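PDB 2Q00: Orf c02003 protein from Sulfolobus solfataricus P2, which is of unknown function but belongs to the archaeal PaREP1 family and folds as a mostly helical single chain. Local coordinates for residues Ser6-Phe17 with Ala26-Ala37. Numbering follows the deposited sequence.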
loop_
_atom_site.group_PDB
_atom_site.type_symbol
_atom_site.label_atom_id
_atom_site.label_comp_id
_atom_site.label_asym_id
_atom_site.label_seq_id
_atom_site.Cartn_x
_atom_site.Cartn_y
_atom_site.Cartn_z
ATOM N N SER A 6 -4.509 -10.168 -2.257
ATOM C CA SER A 6 -5.073 -9.041 -2.990
ATOM C C SER A 6 -3.966 -7.986 -3.181
ATOM O O SER A 6 -3.915 -7.287 -4.193
ATOM C CB SER A 6 -6.230 -8.442 -2.200
ATOM O OG SER A 6 -5.815 -8.101 -0.891
ATOM N N ALA A 7 -3.073 -7.894 -2.200
ATOM C CA ALA A 7 -1.961 -6.941 -2.250
ATOM C C ALA A 7 -1.079 -7.229 -3.469
ATOM O O ALA A 7 -0.800 -6.330 -4.275
ATOM C CB ALA A 7 -1.139 -7.037 -0.976
ATOM N N GLU A 8 -0.667 -8.489 -3.606
ATOM C CA GLU A 8 0.176 -8.913 -4.723
ATOM C C GLU A 8 -0.461 -8.678 -6.079
ATOM O O GLU A 8 0.226 -8.332 -7.048
ATOM C CB GLU A 8 0.533 -10.386 -4.574
ATOM C CG GLU A 8 1.448 -10.661 -3.403
ATOM C CD GLU A 8 1.588 -12.141 -3.088
ATOM O OE1 GLU A 8 0.600 -12.742 -2.601
ATOM O OE2 GLU A 8 2.684 -12.701 -3.325
ATOM N N VAL A 9 -1.776 -8.848 -6.149
ATOM C CA VAL A 9 -2.501 -8.663 -7.401
ATOM C C VAL A 9 -2.549 -7.202 -7.842
ATOM O O VAL A 9 -2.344 -6.894 -9.022
ATOM C CB VAL A 9 -3.938 -9.202 -7.304
ATOM C CG1 VAL A 9 -4.667 -8.937 -8.595
ATOM C CG2 VAL A 9 -3.910 -10.692 -7.022
ATOM N N TYR A 10 -2.844 -6.306 -6.907
ATOM C CA TYR A 10 -2.869 -4.883 -7.235
ATOM C C TYR A 10 -1.499 -4.439 -7.722
ATOM O O TYR A 10 -1.400 -3.682 -8.673
ATOM C CB TYR A 10 -3.294 -4.053 -6.017
ATOM C CG TYR A 10 -4.786 -3.976 -5.859
ATOM C CD1 TYR A 10 -5.588 -3.478 -6.894
ATOM C CD2 TYR A 10 -5.400 -4.359 -4.668
ATOM C CE1 TYR A 10 -6.960 -3.351 -6.734
ATOM C CE2 TYR A 10 -6.778 -4.242 -4.503
ATOM C CZ TYR A 10 -7.550 -3.728 -5.531
ATOM O OH TYR A 10 -8.894 -3.509 -5.321
ATOM N N TYR A 11 -0.450 -4.921 -7.069
ATOM C CA TYR A 11 0.916 -4.581 -7.454
ATOM C C TYR A 11 1.191 -4.997 -8.906
ATOM O O TYR A 11 1.672 -4.198 -9.718
ATOM C CB TYR A 11 1.924 -5.282 -6.541
ATOM C CG TYR A 11 3.335 -4.755 -6.697
ATOM C CD1 TYR A 11 3.710 -3.534 -6.122
ATOM C CD2 TYR A 11 4.280 -5.448 -7.452
ATOM C CE1 TYR A 11 4.983 -3.017 -6.298
ATOM C CE2 TYR A 11 5.559 -4.941 -7.638
ATOM C CZ TYR A 11 5.907 -3.723 -7.058
ATOM O OH TYR A 11 7.171 -3.211 -7.244
ATOM N N GLU A 12 0.899 -6.256 -9.220
ATOM C CA GLU A 12 1.109 -6.758 -10.570
ATOM C C GLU A 12 0.336 -5.910 -11.577
ATOM O O GLU A 12 0.871 -5.578 -12.635
ATOM C CB GLU A 12 0.679 -8.213 -10.671
ATOM N N GLU A 13 -0.912 -5.556 -11.257
ATOM C CA GLU A 13 -1.700 -4.724 -12.168
ATOM C C GLU A 13 -1.088 -3.305 -12.281
ATOM O O GLU A 13 -1.148 -2.672 -13.350
ATOM C CB GLU A 13 -3.164 -4.627 -11.703
ATOM C CG GLU A 13 -3.881 -5.966 -11.517
ATOM C CD GLU A 13 -5.358 -5.784 -11.127
ATOM O OE1 GLU A 13 -5.650 -4.911 -10.266
ATOM O OE2 GLU A 13 -6.229 -6.516 -11.675
ATOM N N ALA A 14 -0.505 -2.806 -11.189
ATOM C CA ALA A 14 0.127 -1.486 -11.226
ATOM C C ALA A 14 1.341 -1.603 -12.160
ATOM O O ALA A 14 1.566 -0.747 -13.012
ATOM C CB ALA A 14 0.565 -1.054 -9.828
ATOM N N GLU A 15 2.103 -2.682 -11.998
ATOM C CA GLU A 15 3.274 -2.939 -12.828
ATOM C C GLU A 15 2.899 -2.941 -14.318
ATOM O O GLU A 15 3.609 -2.367 -15.143
ATOM C CB GLU A 15 3.882 -4.292 -12.459
ATOM C CG GLU A 15 4.427 -4.394 -11.049
ATOM C CD GLU A 15 5.828 -3.820 -10.921
ATOM O OE1 GLU A 15 5.972 -2.579 -10.811
ATOM O OE2 GLU A 15 6.795 -4.612 -10.939
ATOM N N GLU A 16 1.784 -3.584 -14.661
ATOM C CA GLU A 16 1.340 -3.645 -16.054
ATOM C C GLU A 16 1.100 -2.254 -16.633
ATOM O O GLU A 16 1.592 -1.930 -17.716
ATOM C CB GLU A 16 0.051 -4.469 -16.184
ATOM C CG GLU A 16 0.241 -5.980 -16.076
ATOM C CD GLU A 16 -1.051 -6.767 -16.333
ATOM O OE1 GLU A 16 -0.966 -8.013 -16.459
ATOM O OE2 GLU A 16 -2.146 -6.147 -16.406
ATOM N N PHE A 17 0.325 -1.447 -15.912
ATOM C CA PHE A 17 0.010 -0.083 -16.322
ATOM C C PHE A 17 1.268 0.753 -16.502
ATOM O O PHE A 17 1.369 1.542 -17.446
ATOM C CB PHE A 17 -0.887 0.582 -15.282
ATOM C CG PHE A 17 -2.316 0.158 -15.359
ATOM C CD1 PHE A 17 -3.041 0.342 -16.534
ATOM C CD2 PHE A 17 -2.950 -0.396 -14.249
ATOM C CE1 PHE A 17 -4.382 -0.018 -16.610
ATOM C CE2 PHE A 17 -4.293 -0.763 -14.303
ATOM C CZ PHE A 17 -5.017 -0.572 -15.487
ATOM N N ALA A 26 -1.465 3.163 -12.762
ATOM C CA ALA A 26 -0.459 2.447 -11.997
ATOM C C ALA A 26 -0.386 2.984 -10.571
ATOM O O ALA A 26 -0.434 2.209 -9.607
ATOM C CB ALA A 26 0.909 2.561 -12.688
ATOM N N CYS A 27 -0.272 4.305 -10.430
ATOM C CA CYS A 27 -0.207 4.924 -9.101
ATOM C C CYS A 27 -1.351 4.462 -8.209
ATOM O O CYS A 27 -1.145 4.069 -7.058
ATOM C CB CYS A 27 -0.259 6.457 -9.208
ATOM S SG CYS A 27 1.216 7.210 -9.928
ATOM N N GLU A 28 -2.565 4.516 -8.740
ATOM C CA GLU A 28 -3.732 4.113 -7.975
ATOM C C GLU A 28 -3.692 2.634 -7.591
ATOM O O GLU A 28 -4.107 2.265 -6.490
ATOM C CB GLU A 28 -5.012 4.437 -8.754
ATOM C CG GLU A 28 -6.291 4.272 -7.926
ATOM C CD GLU A 28 -6.132 4.722 -6.466
ATOM O OE1 GLU A 28 -5.631 5.842 -6.216
ATOM O OE2 GLU A 28 -6.512 3.944 -5.564
ATOM N N LYS A 29 -3.184 1.786 -8.485
ATOM C CA LYS A 29 -3.111 0.358 -8.192
ATOM C C LYS A 29 -2.035 0.088 -7.165
ATOM O O LYS A 29 -2.193 -0.791 -6.304
ATOM C CB LYS A 29 -2.849 -0.454 -9.460
ATOM C CG LYS A 29 -4.116 -1.002 -10.109
ATOM C CD LYS A 29 -4.877 0.035 -10.900
ATOM C CE LYS A 29 -6.387 -0.150 -10.760
ATOM N NZ LYS A 29 -6.820 -1.576 -10.795
ATOM N N TYR A 30 -0.939 0.840 -7.254
ATOM C CA TYR A 30 0.149 0.695 -6.297
ATOM C C TYR A 30 -0.374 1.092 -4.929
ATOM O O TYR A 30 -0.034 0.477 -3.924
ATOM C CB TYR A 30 1.329 1.591 -6.662
ATOM C CG TYR A 30 2.215 1.054 -7.767
ATOM C CD1 TYR A 30 2.890 -0.155 -7.612
ATOM C CD2 TYR A 30 2.390 1.767 -8.961
ATOM C CE1 TYR A 30 3.718 -0.648 -8.614
ATOM C CE2 TYR A 30 3.224 1.287 -9.975
ATOM C CZ TYR A 30 3.890 0.070 -9.794
ATOM O OH TYR A 30 4.730 -0.432 -10.766
ATOM N N TYR A 31 -1.197 2.136 -4.890
ATOM C CA TYR A 31 -1.746 2.578 -3.619
ATOM C C TYR A 31 -2.695 1.509 -3.069
ATOM O O TYR A 31 -2.637 1.165 -1.896
ATOM C CB TYR A 31 -2.487 3.903 -3.778
ATOM C CG TYR A 31 -3.096 4.389 -2.481
ATOM C CD1 TYR A 31 -2.286 4.726 -1.391
ATOM C CD2 TYR A 31 -4.482 4.494 -2.334
ATOM C CE1 TYR A 31 -2.840 5.152 -0.194
ATOM C CE2 TYR A 31 -5.044 4.920 -1.139
ATOM C CZ TYR A 31 -4.214 5.244 -0.071
ATOM O OH TYR A 31 -4.753 5.625 1.126
ATOM N N LYS A 32 -3.574 0.993 -3.922
ATOM C CA LYS A 32 -4.503 -0.052 -3.503
ATOM C C LYS A 32 -3.718 -1.260 -3.005
ATOM O O LYS A 32 -4.130 -1.916 -2.057
ATOM C CB LYS A 32 -5.422 -0.456 -4.657
ATOM C CG LYS A 32 -6.521 0.552 -4.932
ATOM C CD LYS A 32 -7.435 0.091 -6.053
ATOM C CE LYS A 32 -8.609 1.051 -6.268
ATOM N NZ LYS A 32 -9.534 0.497 -7.319
ATOM N N ALA A 33 -2.583 -1.542 -3.642
ATOM C CA ALA A 33 -1.734 -2.650 -3.224
ATOM C C ALA A 33 -1.273 -2.370 -1.801
ATOM O O ALA A 33 -1.214 -3.274 -0.964
ATOM C CB ALA A 33 -0.505 -2.792 -4.159
ATOM N N ALA A 34 -0.948 -1.108 -1.532
ATOM C CA ALA A 34 -0.485 -0.703 -0.203
ATOM C C ALA A 34 -1.597 -0.808 0.829
ATOM O O ALA A 34 -1.375 -1.273 1.949
ATOM C CB ALA A 34 0.053 0.719 -0.242
ATOM N N GLU A 35 -2.797 -0.382 0.454
ATOM C CA GLU A 35 -3.901 -0.449 1.388
ATOM C C GLU A 35 -4.132 -1.896 1.836
ATOM O O GLU A 35 -4.275 -2.172 3.033
ATOM C CB GLU A 35 -5.164 0.111 0.756
ATOM C CG GLU A 35 -6.354 0.055 1.701
ATOM C CD GLU A 35 -7.599 0.709 1.133
ATOM O OE1 GLU A 35 -7.490 1.839 0.599
ATOM O OE2 GLU A 35 -8.685 0.094 1.236
ATOM N N GLU A 36 -4.132 -2.816 0.869
ATOM C CA GLU A 36 -4.338 -4.232 1.151
ATOM C C GLU A 36 -3.227 -4.806 2.014
ATOM O O GLU A 36 -3.467 -5.676 2.855
ATOM C CB GLU A 36 -4.432 -5.027 -0.152
ATOM C CG GLU A 36 -5.589 -4.608 -1.038
ATOM C CD GLU A 36 -6.925 -4.814 -0.362
ATOM O OE1 GLU A 36 -7.194 -5.956 0.064
ATOM O OE2 GLU A 36 -7.702 -3.837 -0.259
ATOM N N ALA A 37 -2.009 -4.327 1.804
ATOM C CA ALA A 37 -0.874 -4.807 2.581
ATOM C C ALA A 37 -1.084 -4.466 4.046
ATOM O O ALA A 37 -0.800 -5.274 4.932
ATOM C CB ALA A 37 0.409 -4.176 2.076
#
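Residues 6-17 and 26-37 pair as an antiparallel helical hairpin, with A7 and A14 meeting A33 and A26 where the backbones come closest. The segment axes approach to 7.5 Å at 167°. Alanines at these points are consistent with the spacing: the A33 CB methyl lies 3.6 Å from the backbone O of A7, and A26 CB approaches A14 O.

Y10 is a knob in the hole formed by K29, K32, A33 and E36. Its CG is anti to the carbonyl carbon (chi1 -84°), which sends the ring out across the partner helix. K32 CB stands over one ring face, 3.6 Å from the centroid, as a CH-pi contact. The extended K32 chain continues past the ring, with CD near Y10 CE1. E36 CG meets the ring edge. With an alanine here, the hole would probably stand empty and K32 would lose the ring it packs on.

K29 is the reciprocal knob, among Y10, E13, A14 and F17. Its bent chain brings CD to 3.5 Å from F17 CE2, while NZ forms a salt bridge with E13 OE1, long at 3.6 Å.

Y30 packs one face over the A14 methyl and turns its edge toward the Y11 face, with the planes at 70°. Its OH donates to E15 OE1, though the very short 2.5 Å is doubtful. At the other end, S6 OG donates to E36 OE1 (2.7 Å), on the anti side of the carboxylate.

Helix 101-122 covers the Y11 and Y30 side through R112 and K108. Helix 79-95 packs behind 26-37, where W83 and H90 meet Y31.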